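Local coordinates for eukaryotic peptide chain release factor GTP-binding subunit (Schizosaccharomyces pombe, PDB 1R5B), which belongs to the eRF3 family of elongation-factor-like GTP-binding proteins, which take part in ending protein synthesis, at residues Val304-Ile309 against Tyr350-Thr355; Gln311-Thr316 against Leu337-Asp342. All coordinates share one frame; numbering follows the deposited sequence.

Both contacts lie in one curled antiparallel sheet, made by the chain from about Ile275 to Thr353. It is consistent with the second-domain beta-barrel of EF-Tu-like factors. Along the chain the order is 304-309, 311-316, 337-342, 350-355, so interaction 2 is nested inside the loop closed by interaction 1. Their centres are about 10 Å apart. Strands 302-307 and 311-319 follow each other in the chain and pair directly, with Val306 N probably hydrogen-bonded to Gln311 O. Leu352 of interaction 1 also packs on Leu337 of interaction 2. The two contacts thus share one stretch of barrel wall and its apolar lining.

Interaction 1: residues Val304-Ile309 against Tyr350-Thr355; sequences VLVMPI and YVLTST
Thr353 OG1 is the best-held polar side-chain atom, gripped by two hydrogen bonds: it donates to Phe274 O and accepts from Val359 N. OG1 is anti to the backbone N (chi1 -170°). This leaves CG2 in the crowded position, where it lies 4.0 Å from Leu305 CB.

Four backbone hydrogen bonds join antiparallel strands 302-307 and 351-353, neighbours in a curled sheet consistent with the beta-barrel of EF-Tu-like factors. Strand 351-353 also pairs with 275-283. Leu305 N to Thr353 O is the shortest and straightest bond, at 2.7 Å and 170°. The return bond, Thr353 N to Leu305 O, is 2.8 Å but bent. Met307 and Val351 form the other hydrogen-bonded pair. Between them, Val306 and Leu352 make the non-hydrogen-bonded pair. Their side chains lie side by side, with Val306 CG2 3.9 Å from Leu352 CD2.

Tyr350 closes the end of the contact. The peptide bond before Pro308 is cis, and the proline ring crosses the tyrosine at about a right angle. Its CD makes a CH-pi contact over one ring face, 3.6 Å from the Tyr350 ring centroid. Ile309 CG2 approaches Tyr350 CE1 obliquely at 3.6 Å.

Pro308 CD is bonded to an amide nitrogen, so its hydrogens are probably slightly positive and suit the electron-rich ring face. Backbone hydrogen bonds join the strands, and beyond them apolar and CH-pi contacts with Tyr350 take over.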
# COMPACT_ATOMS: atom_id res chain seq x y z
N VAL A 304 12.82 -3.49 19.00
CA VAL A 304 11.85 -4.23 18.23
C VAL A 304 11.69 -5.61 18.84
O VAL A 304 12.54 -6.06 19.57
CB VAL A 304 12.25 -4.37 16.74
CG1 VAL A 304 12.55 -3.00 16.13
CG2 VAL A 304 13.44 -5.30 16.57
N LEU A 305 10.58 -6.26 18.53
CA LEU A 305 10.28 -7.60 19.04
C LEU A 305 10.42 -8.58 17.91
O LEU A 305 9.99 -8.30 16.80
CB LEU A 305 8.86 -7.63 19.60
CG LEU A 305 8.45 -8.91 20.31
CD1 LEU A 305 9.26 -9.11 21.59
CD2 LEU A 305 6.97 -8.89 20.62
N VAL A 306 11.05 -9.71 18.17
CA VAL A 306 11.04 -10.79 17.20
C VAL A 306 9.92 -11.73 17.61
O VAL A 306 10.00 -12.38 18.65
CB VAL A 306 12.36 -11.59 17.16
CG1 VAL A 306 12.33 -12.57 16.00
CG2 VAL A 306 13.57 -10.66 17.06
N MET A 307 8.87 -11.80 16.79
CA MET A 307 7.87 -12.87 16.92
C MET A 307 8.25 -14.03 15.99
O MET A 307 8.89 -13.80 14.97
CB MET A 307 6.47 -12.33 16.60
CG MET A 307 5.90 -11.43 17.70
SD MET A 307 6.08 -12.09 19.34
CE MET A 307 4.74 -13.10 19.39
N PRO A 308 7.86 -15.27 16.30
CA PRO A 308 6.98 -15.63 17.42
C PRO A 308 7.68 -15.92 18.77
O PRO A 308 7.00 -16.30 19.72
CB PRO A 308 6.35 -16.93 16.92
CG PRO A 308 7.49 -17.59 16.17
CD PRO A 308 8.25 -16.45 15.51
N ILE A 309 8.99 -15.73 18.85
CA ILE A 309 9.77 -16.12 20.02
C ILE A 309 9.73 -15.12 21.19
O ILE A 309 10.20 -15.43 22.29
CB ILE A 309 11.24 -16.43 19.62
CG1 ILE A 309 11.91 -15.23 18.94
CG2 ILE A 309 11.29 -17.64 18.70
CD1 ILE A 309 13.41 -15.35 18.85
N TYR A 350 10.73 -15.25 10.68
CA TYR A 350 10.36 -14.53 11.89
C TYR A 350 10.20 -13.08 11.53
O TYR A 350 10.66 -12.64 10.48
CB TYR A 350 11.43 -14.71 12.97
CG TYR A 350 11.47 -16.10 13.61
CD1 TYR A 350 12.34 -16.35 14.67
CD2 TYR A 350 10.65 -17.15 13.17
CE1 TYR A 350 12.41 -17.60 15.28
CE2 TYR A 350 10.71 -18.41 13.79
CZ TYR A 350 11.59 -18.62 14.84
OH TYR A 350 11.67 -19.84 15.47
N VAL A 351 9.56 -12.31 12.39
CA VAL A 351 9.13 -10.98 11.99
C VAL A 351 9.51 -9.97 13.05
O VAL A 351 9.18 -10.15 14.22
CB VAL A 351 7.61 -10.95 11.75
CG1 VAL A 351 7.15 -9.54 11.42
CG2 VAL A 351 7.24 -11.90 10.62
N LEU A 352 10.20 -8.92 12.63
CA LEU A 352 10.47 -7.80 13.51
C LEU A 352 9.19 -7.03 13.64
O LEU A 352 8.47 -6.85 12.66
CB LEU A 352 11.59 -6.91 12.97
CG LEU A 352 12.90 -7.63 12.67
CD1 LEU A 352 13.96 -6.63 12.29
CD2 LEU A 352 13.36 -8.49 13.85
N THR A 353 8.89 -6.60 14.84
CA THR A 353 7.66 -5.88 15.07
C THR A 353 7.69 -5.00 16.31
O THR A 353 8.66 -4.97 17.07
CB THR A 353 6.50 -6.88 15.12
OG1 THR A 353 5.26 -6.16 15.11
CG2 THR A 353 6.48 -7.66 16.41
N SER A 354 6.62 -4.24 16.46
CA SER A 354 6.41 -3.37 17.61
C SER A 354 6.38 -4.16 18.90
O SER A 354 5.76 -5.21 18.97
CB SER A 354 5.08 -2.66 17.45
OG SER A 354 4.81 -1.79 18.53
N THR A 355 7.01 -3.62 19.94
CA THR A 355 6.92 -4.22 21.26
C THR A 355 5.57 -3.96 21.91
O THR A 355 5.14 -4.75 22.74
CB THR A 355 8.02 -3.71 22.20
OG1 THR A 355 7.92 -2.29 22.33
CG2 THR A 355 9.40 -3.97 21.61

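Interaction 2: residues Gln311-Thr316 against Leu337-Asp342; sequences QTLEVT and LRVRGD
Glu314 and Arg340 run side by side and point the same way, each with CG anti to the backbone N. The carboxylate and guanidinium planes are 63° apart, and Glu314 OE1 stays 4.6 Å from Arg340 NE.

Thr316 has OG1 in the crowded position (chi1 61°), so its branches part. OG1 lies 3.5 Å from Arg338 CG, while CG2 crosses Arg340 at about a right angle and rests 3.8 Å from Arg340 CB. A water joins Thr316 OG1 to Arg338 NH1, which also bonds Tyr319 OH.

On the other face of the sheet Leu313 CD1 meets Val339 CG2 obliquely, at 4.1 Å. Val315 CG2 touches both Val339 CG1 and Leu337 CD1.

Strands 311-319 and 334-340 are antiparallel neighbours in the sheet, consistent with an EF-Tu-like beta-barrel; 334-340 also pairs with 287-292. Two bonds join the Glu314-Arg340 pair, with Glu314 N to Arg340 O nearly straight (171°). Thr316 N reaches Arg338 O at 3.0 Å from above the carbonyl plane.

The two faces thus differ in chemistry: apolar branches on the Val315-Val339 side, polar and charged chains on the Glu314-Arg340 side. Any attraction between Glu314 and Arg340 would act through space and is probably weakened by solvent, as no salt bridge forms.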
# COMPACT_ATOMS: atom_id res chain seq x y z
N GLN A 311 11.30 -12.19 21.67
CA GLN A 311 12.63 -11.69 22.02
C GLN A 311 12.82 -10.25 21.54
O GLN A 311 12.64 -9.95 20.35
CB GLN A 311 13.68 -12.60 21.37
CG GLN A 311 15.14 -12.21 21.63
CD GLN A 311 15.58 -12.45 23.06
OE1 GLN A 311 16.38 -11.69 23.60
NE2 GLN A 311 15.07 -13.51 23.68
N THR A 312 13.19 -9.37 22.46
CA THR A 312 13.45 -7.97 22.15
C THR A 312 14.88 -7.78 21.64
O THR A 312 15.79 -8.47 22.07
CB THR A 312 13.19 -7.09 23.40
OG1 THR A 312 11.79 -7.11 23.74
CG2 THR A 312 13.44 -5.62 23.10
N LEU A 313 15.05 -6.86 20.68
CA LEU A 313 16.36 -6.47 20.15
C LEU A 313 16.39 -4.97 19.88
O LEU A 313 15.35 -4.35 19.66
CB LEU A 313 16.66 -7.19 18.84
CG LEU A 313 16.84 -8.71 18.83
CD1 LEU A 313 16.83 -9.20 17.39
CD2 LEU A 313 18.14 -9.14 19.54
N GLU A 314 17.57 -4.37 19.87
CA GLU A 314 17.71 -2.97 19.53
C GLU A 314 18.25 -2.81 18.10
O GLU A 314 19.28 -3.37 17.76
CB GLU A 314 18.63 -2.27 20.52
CG GLU A 314 18.52 -0.75 20.48
CD GLU A 314 19.63 -0.04 21.22
OE1 GLU A 314 20.48 -0.70 21.87
OE2 GLU A 314 19.65 1.21 21.14
N VAL A 315 17.54 -2.06 17.28
CA VAL A 315 18.04 -1.65 15.97
C VAL A 315 19.05 -0.49 16.12
O VAL A 315 18.66 0.63 16.43
CB VAL A 315 16.88 -1.22 15.06
CG1 VAL A 315 17.38 -0.62 13.75
CG2 VAL A 315 15.96 -2.41 14.80
N THR A 316 20.33 -0.76 15.90
CA THR A 316 21.39 0.26 16.05
C THR A 316 21.74 0.98 14.75
O THR A 316 22.44 2.00 14.77
CB THR A 316 22.68 -0.36 16.65
OG1 THR A 316 23.19 -1.38 15.79
CG2 THR A 316 22.39 -1.07 17.96
N LEU A 337 19.05 -3.95 8.66
CA LEU A 337 19.08 -3.46 10.02
C LEU A 337 20.15 -4.16 10.82
O LEU A 337 20.09 -5.38 11.01
CB LEU A 337 17.73 -3.74 10.67
CG LEU A 337 16.47 -3.29 9.92
CD1 LEU A 337 15.27 -3.58 10.79
CD2 LEU A 337 16.52 -1.81 9.56
N ARG A 338 21.15 -3.43 11.30
CA ARG A 338 22.01 -3.99 12.33
C ARG A 338 21.24 -4.02 13.64
O ARG A 338 20.54 -3.07 13.98
CB ARG A 338 23.31 -3.20 12.51
CG ARG A 338 24.24 -3.84 13.53
CD ARG A 338 25.65 -3.27 13.59
NE ARG A 338 26.38 -3.48 12.34
CZ ARG A 338 26.47 -2.61 11.35
NH1 ARG A 338 25.87 -1.43 11.41
NH2 ARG A 338 27.17 -2.93 10.27
N VAL A 339 21.36 -5.12 14.37
CA VAL A 339 20.66 -5.30 15.63
C VAL A 339 21.60 -5.75 16.74
O VAL A 339 22.65 -6.31 16.48
CB VAL A 339 19.48 -6.30 15.51
CG1 VAL A 339 18.47 -5.81 14.49
CG2 VAL A 339 19.96 -7.70 15.14
N ARG A 340 21.18 -5.50 17.98
CA ARG A 340 21.99 -5.74 19.16
C ARG A 340 21.17 -6.51 20.19
O ARG A 340 19.98 -6.23 20.38
CB ARG A 340 22.44 -4.40 19.75
CG ARG A 340 23.25 -4.49 21.02
CD ARG A 340 23.44 -3.15 21.71
NE ARG A 340 24.71 -2.52 21.35
CZ ARG A 340 25.72 -2.29 22.19
NH1 ARG A 340 25.66 -2.62 23.48
NH2 ARG A 340 26.82 -1.70 21.73
N GLY A 341 21.83 -7.46 20.86
CA GLY A 341 21.21 -8.31 21.88
C GLY A 341 21.31 -9.80 21.55
O GLY A 341 22.11 -10.23 20.69
N ASP A 342 20.46 -10.59 22.24
CA ASP A 342 20.41 -12.04 22.06
C ASP A 342 19.62 -12.48 20.81
O ASP A 342 18.40 -12.69 20.87
CB ASP A 342 19.79 -12.69 23.30
CG ASP A 342 20.15 -14.15 23.42
OD1 ASP A 342 20.13 -14.65 24.56
OD2 ASP A 342 20.47 -14.86 22.44
O HOH W 1 25.54 0.05 14.07